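Side-chain contacts in glucosamine kinase (Streptacidiphilus jiangxiensis, PDB 6HWJ), which catalyses the ATP-dependent, magnesium-requiring phosphorylation of D-glucosamine to D-glucosamine 6-phosphate and acts more weakly on glucose: residues Pro3-Leu8 with Asp36-Leu41; Val17-Glu22 with Val70-Pro75; Lys273-Arg278 with Ser427-Leu432. All coordinates share one frame; numbering follows the deposited sequence.

In the fold
Contacts 1 and 2 lie in the N-terminal part of the chain, with centres about 15 Å apart. Both reach the antiparallel sheet that contains strands 34-42, 45-51, 57-65 and 69-72. Their segments alternate along the chain, and the two contacts also touch, through Trp5 and Leu8 against Val70. Contact 3 comes much later and joins helices 266-284 and 422-431. Its centre is about 58 Å from that of contact 1 and about 50 Å from that of contact 2, on the opposite side of the chain's centre. One end of the monomer is therefore tied together around a sheet, and the other by helix packing near the glucosamine site.

Contact 1: Pro3-Leu8 with Asp36-Leu41; sequences PNWSEL and DALLDL
Trp5 lays its indole over the side chain of Leu38, and this pair makes most of the contact. The motif is a short N-terminal helix, 5-11, packed on an antiparallel sheet through strand 34-42. Trp5 is the first helical residue and its CB points at the strand. Its CG stands anti to the carbonyl carbon (chi1 -73°), which carries the indole out from the helix to the sheet. Leu38 meets one face of the ring. Its CD1 sits 3.9 Å from the centroid of the Trp5 five-membered ring, 17° off the ring normal, a CH-pi contact. Leu38 CG comes 3.7 Å from Trp5 CG, at the root of the indole. The second methyl, CD2, reaches toward the ring fusion, 4.1 Å from Trp5 CD2. The two side chains cross at about a right angle, with CD1 over the five-membered ring and CD2 near the fusion.

Ala46 of strand 45-51 and Leu62 of strand 57-65 also touch both Trp5 and Leu38. Arg64 adds a cation-pi contact to the indole and bonds to the carbonyl oxygen of Pro3. The start of the helix is thus tied to strand 57-65 as well.

Two reciprocal bonds form a capping box at the helix start. Glu7 N donates to Asn4 OD1 at 2.7 Å, and Asn4 N donates to Glu7 OE2 at 3.0 Å. The box closes the first turn, from which Trp5 projects.

Asp40 lies at the margin of this surface contact. Its OD1 is held by Gly42 N. Its carboxylate stands 82° to the indole plane, and OD2 comes to the ring edge, 3.9 Å from Trp5 NE1.

Contact 2: Val17-Glu22 with Val70-Pro75; sequences VLPSGE and VRRSRP. With MG (magnesium ion), chain D.
Arg72 presses its guanidinium against the backbone and ring of Pro19. The contact joins a type I beta turn, Leu18 to Gly21, to the end of strand 69-72 in the N-terminal antiparallel sheet. Arg72 carries by far the largest share of it.

The tight part is the arginine itself. CG is anti to the backbone N (chi1 -172°) and the side chain runs extended from there to NE, which takes it from the strand across to the turn. Its CD lies 3.3 Å from Leu18 O. The guanidinium then passes Pro19, which lies over one face: Pro19 CA is 3.6 Å from Arg72 CZ. At the far end Pro19 CG comes 3.8 Å from Arg72 NH2. Pro61 of strand 57-65 also touches the Arg72 side chain. The charge has a partner outside the two segments, because NH1 makes a salt bridge with Glu122. Water 1 sits in the guanidinium plane at its edge. It accepts from Arg72 NE at 2.8 Å and is hydrogen-bonded to Val17 O, bridging strand and loop. The salt bridge and the water bond help fix the rotation of the planar group.

The solvent side is looser. Arg72 and Leu18 are buried, but Pro19 is itself exposed, and its ring meets the arginine at the solvent margin. The turn is closed by Gly21 N bonding to Leu18 O at 3.1 Å. Gly21, the last residue of the turn, has a positive phi of 82°. Beyond it the exposed Glu22 extends from the loop to a magnesium ion, distinct from the one at Gln305 and Asp317. Four waters surround this ion, and Glu22 OE2 binds it at 2.1 Å.

Contact 3: Lys273-Arg278 with Ser427-Leu432; sequences KAWAPR and SLTDLL
Thr429 OG1 is held by a hydrogen bond with Asp425 O, one turn earlier in its own helix, and also meets the rim of the Trp275 indole. It lies near the ring plane, 3.4 Å from Trp275 CH2. This is an edge contact with a ring carbon. OG1 stands anti to the carbonyl carbon (chi1 -66°), which brings it back along the helix to Asp425 while still leaving it beside the indole.

Trp275 is the main residue of helix 266-284 here. Its CB points toward helix 422-431, and the indole reaches across to that helix. Leu432, just past the last helical turn, also points toward the tryptophan. Its CD1 covers one face of the five-membered ring, though the modelled approach is closer than a methyl can sit, so its height is doubtful. Leu428, one turn back, meets the benzene part: its CB is 3.7 Å from Trp275 CZ3, and its CD1 is 4.0 Å from Trp275 CE3. Leu428 is buried, while Thr429 lies at the exposed margin.

The end of helix 422-431 is secured by Leu432 N bonding to Leu428 O at 2.9 Å. Asp430 forms salt bridges with Arg351 and Arg366.

Tyr410 of helix 398-416 touches both Trp275 and Leu428, and lies in the inferred substrate-specificity motif. The side chain of Leu428 is about 8 Å from that of Glu409, which binds D-glucosamine. The contact is thus helix-to-helix packing through one large aromatic, in the C-terminal helical region near the glucosamine site.

Contact 1: Pro3-Leu8 with Asp36-Leu41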
ATOM      1  N   PRO A   3      30.968   8.675  25.001  1.00 67.27           N
ATOM      2  CA  PRO A   3      30.293   7.384  25.153  1.00 63.23           C
ATOM      3  C   PRO A   3      30.060   6.750  23.791  1.00 54.30           C
ATOM      4  O   PRO A   3      30.069   7.413  22.748  1.00 48.57           O
ATOM      5  CB  PRO A   3      28.968   7.738  25.844  1.00 66.21           C
ATOM      6  CG  PRO A   3      29.181   9.090  26.441  1.00 70.29           C
ATOM      7  CD  PRO A   3      30.161   9.789  25.542  1.00 70.87           C
ATOM      8  N   ASN A   4      29.880   5.435  23.805  1.00 50.65           N
ATOM      9  CA  ASN A   4      29.420   4.774  22.604  1.00 46.66           C
ATOM     10  C   ASN A   4      27.949   5.126  22.372  1.00 38.75           C
ATOM     11  O   ASN A   4      27.285   5.744  23.212  1.00 32.20           O
ATOM     12  CB  ASN A   4      29.630   3.269  22.705  1.00 45.89           C
ATOM     13  CG  ASN A   4      28.931   2.664  23.893  1.00 46.69           C
ATOM     14  OD1 ASN A   4      27.891   3.142  24.330  1.00 46.22           O
ATOM     15  ND2 ASN A   4      29.508   1.601  24.430  1.00 49.33           N
ATOM     16  N   TRP A   5      27.443   4.725  21.209  1.00 35.89           N
ATOM     17  CA  TRP A   5      26.053   5.009  20.886  1.00 34.57           C
ATOM     18  C   TRP A   5      25.109   4.408  21.918  1.00 33.62           C
ATOM     19  O   TRP A   5      24.086   5.013  22.251  1.00 33.92           O
ATOM     20  CB  TRP A   5      25.725   4.474  19.497  1.00 34.31           C
ATOM     21  CG  TRP A   5      26.309   5.250  18.359  1.00 33.58           C
ATOM     22  CD1 TRP A   5      27.424   4.932  17.639  1.00 31.84           C
ATOM     23  CD2 TRP A   5      25.796   6.457  17.786  1.00 33.38           C
ATOM     24  NE1 TRP A   5      27.621   5.850  16.660  1.00 32.01           N
ATOM     25  CE2 TRP A   5      26.640   6.800  16.720  1.00 31.28           C
ATOM     26  CE3 TRP A   5      24.704   7.279  18.072  1.00 33.83           C
ATOM     27  CZ2 TRP A   5      26.440   7.935  15.940  1.00 32.74           C
ATOM     28  CZ3 TRP A   5      24.502   8.397  17.296  1.00 30.97           C
ATOM     29  CH2 TRP A   5      25.366   8.719  16.245  1.00 34.16           C
ATOM     30  N   SER A   6      25.435   3.215  22.436  1.00 32.12           N
ATOM     31  CA  SER A   6      24.571   2.564  23.413  1.00 32.63           C
ATOM     32  C   SER A   6      24.405   3.416  24.664  1.00 31.93           C
ATOM     33  O   SER A   6      23.294   3.563  25.181  1.00 30.78           O
ATOM     34  CB  SER A   6      25.134   1.185  23.797  1.00 36.94           C
ATOM     35  OG  SER A   6      25.286   0.367  22.645  1.00 42.11           O
ATOM     36  N   GLU A   7      25.509   3.957  25.182  1.00 32.48           N
ATOM     37  CA  GLU A   7      25.446   4.779  26.384  1.00 38.04           C
ATOM     38  C   GLU A   7      24.716   6.089  26.127  1.00 35.08           C
ATOM     39  O   GLU A   7      24.005   6.591  27.001  1.00 32.29           O
ATOM     40  CB  GLU A   7      26.855   5.077  26.901  1.00 48.30           C
ATOM     41  CG  GLU A   7      27.663   3.870  27.322  1.00 58.71           C
ATOM     42  CD  GLU A   7      29.114   4.241  27.616  1.00 70.04           C
ATOM     43  OE1 GLU A   7      29.512   4.225  28.802  1.00 75.61           O
ATOM     44  OE2 GLU A   7      29.850   4.570  26.659  1.00 72.55           O
ATOM     45  N   LEU A   8      24.901   6.679  24.947  1.00 35.50           N
ATOM     46  CA  LEU A   8      24.176   7.902  24.629  1.00 35.19           C
ATOM     47  C   LEU A   8      22.674   7.643  24.580  1.00 30.07           C
ATOM     48  O   LEU A   8      21.882   8.448  25.078  1.00 29.90           O
ATOM     49  CB  LEU A   8      24.662   8.482  23.296  1.00 35.25           C
ATOM     50  CG  LEU A   8      26.029   9.175  23.294  1.00 34.98           C
ATOM     51  CD1 LEU A   8      26.417   9.522  21.853  1.00 34.33           C
ATOM     52  CD2 LEU A   8      26.054  10.433  24.166  1.00 38.17           C
ATOM     53  N   ASP A  36      19.304  -1.524  20.539  1.00 31.92           N
ATOM     54  CA  ASP A  36      19.400  -2.919  20.117  1.00 33.59           C
ATOM     55  C   ASP A  36      20.333  -3.105  18.927  1.00 33.58           C
ATOM     56  O   ASP A  36      20.953  -4.170  18.786  1.00 35.23           O
ATOM     57  CB  ASP A  36      18.017  -3.462  19.755  1.00 34.05           C
ATOM     58  CG  ASP A  36      17.195  -3.844  20.977  1.00 43.58           C
ATOM     59  OD1 ASP A  36      17.755  -3.906  22.094  1.00 45.19           O
ATOM     60  OD2 ASP A  36      15.984  -4.082  20.816  1.00 46.38           O
ATOM     61  N   ALA A  37      20.432  -2.108  18.052  1.00 33.36           N
ATOM     62  CA  ALA A  37      21.266  -2.220  16.861  1.00 29.20           C
ATOM     63  C   ALA A  37      21.524  -0.822  16.344  1.00 28.59           C
ATOM     64  O   ALA A  37      20.694   0.076  16.512  1.00 27.65           O
ATOM     65  CB  ALA A  37      20.588  -3.083  15.782  1.00 30.73           C
ATOM     66  N   LEU A  38      22.674  -0.649  15.688  1.00 30.78           N
ATOM     67  CA  LEU A  38      23.139   0.680  15.290  1.00 32.73           C
ATOM     68  C   LEU A  38      23.918   0.564  13.988  1.00 31.04           C
ATOM     69  O   LEU A  38      24.918  -0.163  13.918  1.00 29.81           O
ATOM     70  CB  LEU A  38      24.007   1.272  16.402  1.00 34.26           C
ATOM     71  CG  LEU A  38      24.421   2.748  16.341  1.00 35.41           C
ATOM     72  CD1 LEU A  38      25.384   3.007  15.181  1.00 33.99           C
ATOM     73  CD2 LEU A  38      23.185   3.626  16.250  1.00 31.77           C
ATOM     74  N   LEU A  39      23.438   1.246  12.954  1.00 28.75           N
ATOM     75  CA  LEU A  39      24.141   1.388  11.699  1.00 27.47           C
ATOM     76  C   LEU A  39      24.825   2.753  11.684  1.00 29.67           C
ATOM     77  O   LEU A  39      24.155   3.786  11.643  1.00 29.40           O
ATOM     78  CB  LEU A  39      23.191   1.256  10.519  1.00 26.52           C
ATOM     79  CG  LEU A  39      23.855   1.512   9.144  1.00 31.01           C
ATOM     80  CD1 LEU A  39      24.871   0.423   8.839  1.00 33.85           C
ATOM     81  CD2 LEU A  39      22.798   1.585   8.066  1.00 31.84           C
ATOM     82  N   ASP A  40      26.153   2.753  11.726  1.00 30.68           N
ATOM     83  CA  ASP A  40      26.928   3.991  11.755  1.00 30.78           C
ATOM     84  C   ASP A  40      27.032   4.539  10.337  1.00 31.81           C
ATOM     85  O   ASP A  40      27.528   3.852   9.434  1.00 31.76           O
ATOM     86  CB  ASP A  40      28.301   3.718  12.349  1.00 36.36           C
ATOM     87  CG  ASP A  40      29.088   4.998  12.635  1.00 43.41           C
ATOM     88  OD1 ASP A  40      28.895   6.011  11.932  1.00 40.40           O
ATOM     89  OD2 ASP A  40      29.906   4.969  13.589  1.00 51.37           O
ATOM     90  N   LEU A  41      26.546   5.767  10.130  1.00 27.07           N
ATOM     91  CA  LEU A  41      26.584   6.383   8.811  1.00 25.04           C
ATOM     92  C   LEU A  41      27.720   7.387   8.664  1.00 27.89           C
ATOM     93  O   LEU A  41      27.823   8.022   7.616  1.00 33.58           O
ATOM     94  CB  LEU A  41      25.251   7.073   8.500  1.00 26.28           C
ATOM     95  CG  LEU A  41      24.018   6.172   8.422  1.00 27.14           C
ATOM     96  CD1 LEU A  41      22.748   7.012   8.331  1.00 29.05           C
ATOM     97  CD2 LEU A  41      24.108   5.224   7.255  1.00 29.92           C
TER

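Contact 2: Val17-Glu22 with Val70-Pro75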
ATOM      1  N   VAL A  17      12.790   8.690  20.634  1.00 30.39           N
ATOM      2  CA  VAL A  17      12.258   7.820  19.586  1.00 33.47           C
ATOM      3  C   VAL A  17      11.097   8.439  18.816  1.00 32.29           C
ATOM      4  O   VAL A  17      10.636   7.840  17.831  1.00 32.06           O
ATOM      5  CB  VAL A  17      11.786   6.458  20.150  1.00 30.09           C
ATOM      6  CG1 VAL A  17      12.899   5.760  20.940  1.00 29.71           C
ATOM      7  CG2 VAL A  17      10.561   6.643  21.019  1.00 31.30           C
ATOM      8  N   LEU A  18      10.612   9.650  19.212  1.00 32.23           N
ATOM      9  CA  LEU A  18       9.388  10.198  18.608  1.00 35.07           C
ATOM     10  C   LEU A  18       9.703  11.204  17.504  1.00 34.26           C
ATOM     11  O   LEU A  18      10.455  12.173  17.742  1.00 33.41           O
ATOM     12  CB  LEU A  18       8.538  10.877  19.683  1.00 36.51           C
ATOM     13  CG  LEU A  18       7.960   9.955  20.754  1.00 41.94           C
ATOM     14  CD1 LEU A  18       7.225  10.762  21.822  1.00 46.10           C
ATOM     15  CD2 LEU A  18       7.029   8.926  20.151  1.00 41.50           C
ATOM     16  N   PRO A  19       9.129  11.050  16.304  1.00 35.20           N
ATOM     17  CA  PRO A  19       9.361  12.062  15.260  1.00 39.06           C
ATOM     18  C   PRO A  19       8.911  13.458  15.657  1.00 45.80           C
ATOM     19  O   PRO A  19       9.624  14.438  15.388  1.00 45.23           O
ATOM     20  CB  PRO A  19       8.546  11.530  14.069  1.00 36.81           C
ATOM     21  CG  PRO A  19       8.385  10.089  14.327  1.00 37.01           C
ATOM     22  CD  PRO A  19       8.293   9.943  15.813  1.00 35.70           C
ATOM     23  N   SER A  20       7.746  13.580  16.284  1.00 53.03           N
ATOM     24  CA  SER A  20       7.209  14.875  16.677  1.00 62.59           C
ATOM     25  C   SER A  20       7.732  15.348  18.034  1.00 61.66           C
ATOM     26  O   SER A  20       7.224  16.339  18.569  1.00 66.08           O
ATOM     27  CB  SER A  20       5.678  14.828  16.702  1.00 70.26           C
ATOM     28  OG  SER A  20       5.204  13.865  17.634  1.00 74.63           O
ATOM     29  N   GLY A  21       8.724  14.659  18.601  1.00 53.14           N
ATOM     30  CA  GLY A  21       9.354  15.112  19.823  1.00 48.49           C
ATOM     31  C   GLY A  21       8.583  14.736  21.072  1.00 47.51           C
ATOM     32  O   GLY A  21       7.555  14.055  21.042  1.00 43.01           O
ATOM     33  N   GLU A  22       9.106  15.209  22.202  1.00 51.68           N
ATOM     34  CA  GLU A  22       8.532  14.877  23.498  1.00 58.23           C
ATOM     35  C   GLU A  22       7.057  15.259  23.556  1.00 58.17           C
ATOM     36  O   GLU A  22       6.654  16.333  23.103  1.00 57.54           O
ATOM     37  CB  GLU A  22       9.299  15.593  24.616  1.00 65.11           C
ATOM     38  CG  GLU A  22       8.861  15.203  26.014  1.00 73.17           C
ATOM     39  CD  GLU A  22       9.607  15.959  27.098  1.00 78.22           C
ATOM     40  OE1 GLU A  22       9.831  17.178  26.923  1.00 78.26           O
ATOM     41  OE2 GLU A  22       9.975  15.335  28.117  1.00 80.91           O
ATOM     42  N   VAL A  70      22.980  13.323  22.097  1.00 31.93           N
ATOM     43  CA  VAL A  70      22.385  12.722  20.915  1.00 29.24           C
ATOM     44  C   VAL A  70      20.960  13.236  20.813  1.00 28.26           C
ATOM     45  O   VAL A  70      20.313  13.535  21.814  1.00 29.14           O
ATOM     46  CB  VAL A  70      22.428  11.186  20.953  1.00 34.14           C
ATOM     47  CG1 VAL A  70      21.479  10.658  22.041  1.00 34.59           C
ATOM     48  CG2 VAL A  70      22.065  10.606  19.605  1.00 35.64           C
ATOM     49  N   ARG A  71      20.465  13.352  19.596  1.00 27.95           N
ATOM     50  CA  ARG A  71      19.061  13.660  19.391  1.00 30.05           C
ATOM     51  C   ARG A  71      18.594  13.005  18.103  1.00 29.20           C
ATOM     52  O   ARG A  71      19.387  12.501  17.311  1.00 27.58           O
ATOM     53  CB  ARG A  71      18.831  15.172  19.374  1.00 34.48           C
ATOM     54  CG  ARG A  71      19.514  15.881  18.231  1.00 35.28           C
ATOM     55  CD  ARG A  71      19.331  17.419  18.321  1.00 34.44           C
ATOM     56  NE  ARG A  71      20.154  18.089  17.324  1.00 33.98           N
ATOM     57  CZ  ARG A  71      19.878  18.113  16.021  1.00 33.31           C
ATOM     58  NH1 ARG A  71      18.786  17.508  15.559  1.00 32.50           N
ATOM     59  NH2 ARG A  71      20.684  18.741  15.180  1.00 32.39           N
ATOM     60  N   ARG A  72      17.285  12.992  17.918  1.00 28.10           N
ATOM     61  CA  ARG A  72      16.698  12.444  16.709  1.00 29.12           C
ATOM     62  C   ARG A  72      16.914  13.411  15.554  1.00 31.95           C
ATOM     63  O   ARG A  72      16.648  14.613  15.672  1.00 32.18           O
ATOM     64  CB  ARG A  72      15.202  12.178  16.909  1.00 27.21           C
ATOM     65  CG  ARG A  72      14.588  11.430  15.748  1.00 26.35           C
ATOM     66  CD  ARG A  72      13.063  11.273  15.886  1.00 30.45           C
ATOM     67  NE  ARG A  72      12.545  10.364  14.864  1.00 27.01           N
ATOM     68  CZ  ARG A  72      12.272  10.728  13.618  1.00 31.60           C
ATOM     69  NH1 ARG A  72      12.448  11.993  13.232  1.00 34.64           N
ATOM     70  NH2 ARG A  72      11.814   9.831  12.744  1.00 32.78           N
ATOM     71  N   SER A  73      17.419  12.885  14.445  1.00 26.63           N
ATOM     72  CA  SER A  73      17.684  13.710  13.284  1.00 31.45           C
ATOM     73  C   SER A  73      16.425  14.397  12.782  1.00 33.03           C
ATOM     74  O   SER A  73      15.335  13.816  12.774  1.00 29.42           O
ATOM     75  CB  SER A  73      18.291  12.846  12.178  1.00 31.49           C
ATOM     76  OG  SER A  73      19.234  11.970  12.768  1.00 33.49           O
ATOM     77  N   ARG A  74      16.596  15.648  12.339  1.00 32.14           N
ATOM     78  CA  ARG A  74      15.578  16.448  11.684  1.00 33.10           C
ATOM     79  C   ARG A  74      15.991  16.745  10.248  1.00 32.32           C
ATOM     80  O   ARG A  74      17.188  16.737   9.938  1.00 33.49           O
ATOM     81  CB  ARG A  74      15.371  17.778  12.431  1.00 38.21           C
ATOM     82  CG  ARG A  74      14.890  17.626  13.868  1.00 50.60           C
ATOM     83  CD  ARG A  74      15.050  18.926  14.636  1.00 68.35           C
ATOM     84  NE  ARG A  74      14.694  18.776  16.045  1.00 85.98           N
ATOM     85  CZ  ARG A  74      15.008  19.647  17.000  1.00100.39           C
ATOM     86  NH1 ARG A  74      15.698  20.742  16.710  1.00105.16           N
ATOM     87  NH2 ARG A  74      14.636  19.419  18.251  1.00105.87           N
ATOM     88  N   PRO A  75      15.040  16.986   9.350  1.00 31.81           N
ATOM     89  CA  PRO A  75      15.407  17.426   8.003  1.00 36.14           C
ATOM     90  C   PRO A  75      16.348  18.616   8.056  1.00 34.12           C
ATOM     91  O   PRO A  75      16.119  19.578   8.789  1.00 32.54           O
ATOM     92  CB  PRO A  75      14.057  17.791   7.373  1.00 38.43           C
ATOM     93  CG  PRO A  75      13.076  16.946   8.087  1.00 37.12           C
ATOM     94  CD  PRO A  75      13.579  16.873   9.510  1.00 34.98           C
TER
HETATM   95 MG    MG D 502       9.512  13.573  29.163  1.00 46.42          MG
HETATM   96  O   HOH W   1      12.027   7.630  15.382  1.00 34.65           O
HETATM   97  O   HOH W   2       8.638  14.823  30.650  1.00 41.98           O
HETATM   98  O   HOH W   3       7.650  13.426  28.249  1.00 37.42           O
HETATM   99  O   HOH W   4      11.512  13.426  30.031  1.00 49.00           O
HETATM  100  O   HOH W   5      10.287  12.174  27.615  1.00 48.92           O

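Contact 3: Lys273-Arg278 with Ser427-Leu432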
ATOM      1  N   LYS A 273     -29.815  -5.513   2.501  1.00 39.66           N
ATOM      2  CA  LYS A 273     -30.435  -6.605   3.258  1.00 44.99           C
ATOM      3  C   LYS A 273     -31.099  -7.600   2.321  1.00 45.69           C
ATOM      4  O   LYS A 273     -31.073  -8.807   2.578  1.00 46.15           O
ATOM      5  CB  LYS A 273     -31.444  -6.045   4.261  1.00 52.59           C
ATOM      6  CG  LYS A 273     -32.053  -7.091   5.183  1.00 67.74           C
ATOM      7  CD  LYS A 273     -33.009  -6.457   6.187  1.00 81.68           C
ATOM      8  CE  LYS A 273     -32.294  -5.993   7.450  1.00 90.34           C
ATOM      9  NZ  LYS A 273     -31.936  -7.129   8.347  1.00 95.92           N
ATOM     10  N   ALA A 274     -31.663  -7.120   1.207  1.00 43.27           N
ATOM     11  CA  ALA A 274     -32.257  -8.021   0.227  1.00 46.32           C
ATOM     12  C   ALA A 274     -31.198  -8.743  -0.602  1.00 46.06           C
ATOM     13  O   ALA A 274     -31.441  -9.862  -1.066  1.00 44.82           O
ATOM     14  CB  ALA A 274     -33.201  -7.242  -0.691  1.00 45.86           C
ATOM     15  N   TRP A 275     -30.026  -8.137  -0.786  1.00 43.33           N
ATOM     16  CA  TRP A 275     -28.966  -8.762  -1.566  1.00 42.29           C
ATOM     17  C   TRP A 275     -28.126  -9.734  -0.750  1.00 41.44           C
ATOM     18  O   TRP A 275     -27.453 -10.587  -1.332  1.00 40.43           O
ATOM     19  CB  TRP A 275     -28.031  -7.685  -2.152  1.00 38.29           C
ATOM     20  CG  TRP A 275     -28.654  -6.820  -3.195  1.00 35.56           C
ATOM     21  CD1 TRP A 275     -29.697  -7.140  -4.012  1.00 38.48           C
ATOM     22  CD2 TRP A 275     -28.268  -5.479  -3.542  1.00 34.81           C
ATOM     23  NE1 TRP A 275     -29.982  -6.083  -4.853  1.00 39.86           N
ATOM     24  CE2 TRP A 275     -29.122  -5.051  -4.577  1.00 37.80           C
ATOM     25  CE3 TRP A 275     -27.290  -4.599  -3.067  1.00 36.51           C
ATOM     26  CZ2 TRP A 275     -29.028  -3.787  -5.147  1.00 37.64           C
ATOM     27  CZ3 TRP A 275     -27.194  -3.345  -3.639  1.00 38.52           C
ATOM     28  CH2 TRP A 275     -28.059  -2.951  -4.669  1.00 37.97           C
ATOM     29  N   ALA A 276     -28.120  -9.601   0.575  1.00 41.37           N
ATOM     30  CA  ALA A 276     -27.208 -10.390   1.396  1.00 43.55           C
ATOM     31  C   ALA A 276     -27.323 -11.891   1.160  1.00 40.77           C
ATOM     32  O   ALA A 276     -26.275 -12.557   1.101  1.00 38.34           O
ATOM     33  CB  ALA A 276     -27.446 -10.067   2.880  1.00 44.74           C
ATOM     34  N   PRO A 277     -28.515 -12.476   1.017  1.00 40.67           N
ATOM     35  CA  PRO A 277     -28.577 -13.924   0.743  1.00 43.19           C
ATOM     36  C   PRO A 277     -27.812 -14.336  -0.498  1.00 41.92           C
ATOM     37  O   PRO A 277     -27.105 -15.352  -0.469  1.00 43.20           O
ATOM     38  CB  PRO A 277     -30.088 -14.195   0.594  1.00 45.88           C
ATOM     39  CG  PRO A 277     -30.746 -13.098   1.360  1.00 46.30           C
ATOM     40  CD  PRO A 277     -29.854 -11.879   1.166  1.00 40.79           C
ATOM     41  N   ARG A 278     -27.917 -13.572  -1.588  1.00 41.58           N
ATOM     42  CA  ARG A 278     -27.178 -13.912  -2.802  1.00 43.38           C
ATOM     43  C   ARG A 278     -25.676 -13.712  -2.611  1.00 43.14           C
ATOM     44  O   ARG A 278     -24.869 -14.507  -3.104  1.00 42.26           O
ATOM     45  CB  ARG A 278     -27.671 -13.062  -3.979  1.00 44.73           C
ATOM     46  N   SER A 427     -22.738   0.361  -7.544  1.00 26.21           N
ATOM     47  CA  SER A 427     -21.846  -0.665  -8.076  0.59 28.87           C
ATOM     48  C   SER A 427     -22.522  -2.032  -8.068  1.00 29.46           C
ATOM     49  O   SER A 427     -22.558  -2.731  -9.089  1.00 28.53           O
ATOM     50  CB  SER A 427     -20.555  -0.719  -7.255  0.59 29.66           C
ATOM     51  OG  SER A 427     -19.936   0.533  -7.196  0.59 29.98           O
ATOM     52  N   LEU A 428     -23.079  -2.430  -6.911  1.00 29.37           N
ATOM     53  CA  LEU A 428     -23.715  -3.738  -6.799  1.00 30.99           C
ATOM     54  C   LEU A 428     -24.982  -3.816  -7.633  1.00 33.74           C
ATOM     55  O   LEU A 428     -25.329  -4.896  -8.123  1.00 35.43           O
ATOM     56  CB  LEU A 428     -24.047  -4.071  -5.346  1.00 31.09           C
ATOM     57  CG  LEU A 428     -22.856  -4.437  -4.464  1.00 31.81           C
ATOM     58  CD1 LEU A 428     -23.268  -4.460  -3.001  1.00 34.50           C
ATOM     59  CD2 LEU A 428     -22.271  -5.782  -4.872  1.00 31.63           C
ATOM     60  N   THR A 429     -25.691  -2.697  -7.785  1.00 34.48           N
ATOM     61  CA  THR A 429     -26.857  -2.666  -8.658  1.00 37.34           C
ATOM     62  C   THR A 429     -26.491  -3.110 -10.068  1.00 37.46           C
ATOM     63  O   THR A 429     -27.234  -3.873 -10.687  1.00 37.11           O
ATOM     64  CB  THR A 429     -27.480  -1.267  -8.673  1.00 37.43           C
ATOM     65  OG1 THR A 429     -28.014  -0.962  -7.374  1.00 35.40           O
ATOM     66  CG2 THR A 429     -28.610  -1.200  -9.707  1.00 39.86           C
ATOM     67  N   ASP A 430     -25.344  -2.666 -10.580  1.00 37.82           N
ATOM     68  CA  ASP A 430     -24.902  -3.076 -11.908  1.00 40.71           C
ATOM     69  C   ASP A 430     -24.191  -4.429 -11.909  1.00 43.74           C
ATOM     70  O   ASP A 430     -24.198  -5.106 -12.939  1.00 45.15           O
ATOM     71  CB  ASP A 430     -23.975  -2.003 -12.515  1.00 38.84           C
ATOM     72  CG  ASP A 430     -24.733  -0.773 -12.993  1.00 43.56           C
ATOM     73  OD1 ASP A 430     -25.991  -0.790 -12.999  1.00 45.03           O
ATOM     74  OD2 ASP A 430     -24.078   0.221 -13.388  1.00 45.59           O
ATOM     75  N   LEU A 431     -23.606  -4.851 -10.783  1.00 44.49           N
ATOM     76  CA  LEU A 431     -22.884  -6.123 -10.737  1.00 41.74           C
ATOM     77  C   LEU A 431     -23.827  -7.318 -10.633  1.00 43.91           C
ATOM     78  O   LEU A 431     -23.632  -8.342 -11.302  1.00 43.36           O
ATOM     79  CB  LEU A 431     -21.926  -6.145  -9.550  1.00 41.77           C
ATOM     80  CG  LEU A 431     -20.630  -5.351  -9.627  1.00 41.66           C
ATOM     81  CD1 LEU A 431     -20.011  -5.266  -8.243  1.00 41.61           C
ATOM     82  CD2 LEU A 431     -19.678  -5.984 -10.616  1.00 44.37           C
ATOM     83  N   LEU A 432     -24.829  -7.226  -9.767  1.00 43.84           N
ATOM     84  CA  LEU A 432     -25.649  -8.381  -9.451  1.00 45.53           C
ATOM     85  C   LEU A 432     -26.423  -8.826 -10.684  1.00 48.02           C
ATOM     86  O   LEU A 432     -26.823  -7.997 -11.507  1.00 51.30           O
ATOM     87  CB  LEU A 432     -26.613  -8.048  -8.323  1.00 47.76           C
ATOM     88  CG  LEU A 432     -25.960  -7.876  -6.948  1.00 52.74           C
ATOM     89  CD1 LEU A 432     -26.933  -7.215  -5.981  1.00 55.28           C
ATOM     90  CD2 LEU A 432     -25.503  -9.223  -6.408  1.00 54.09           C
TER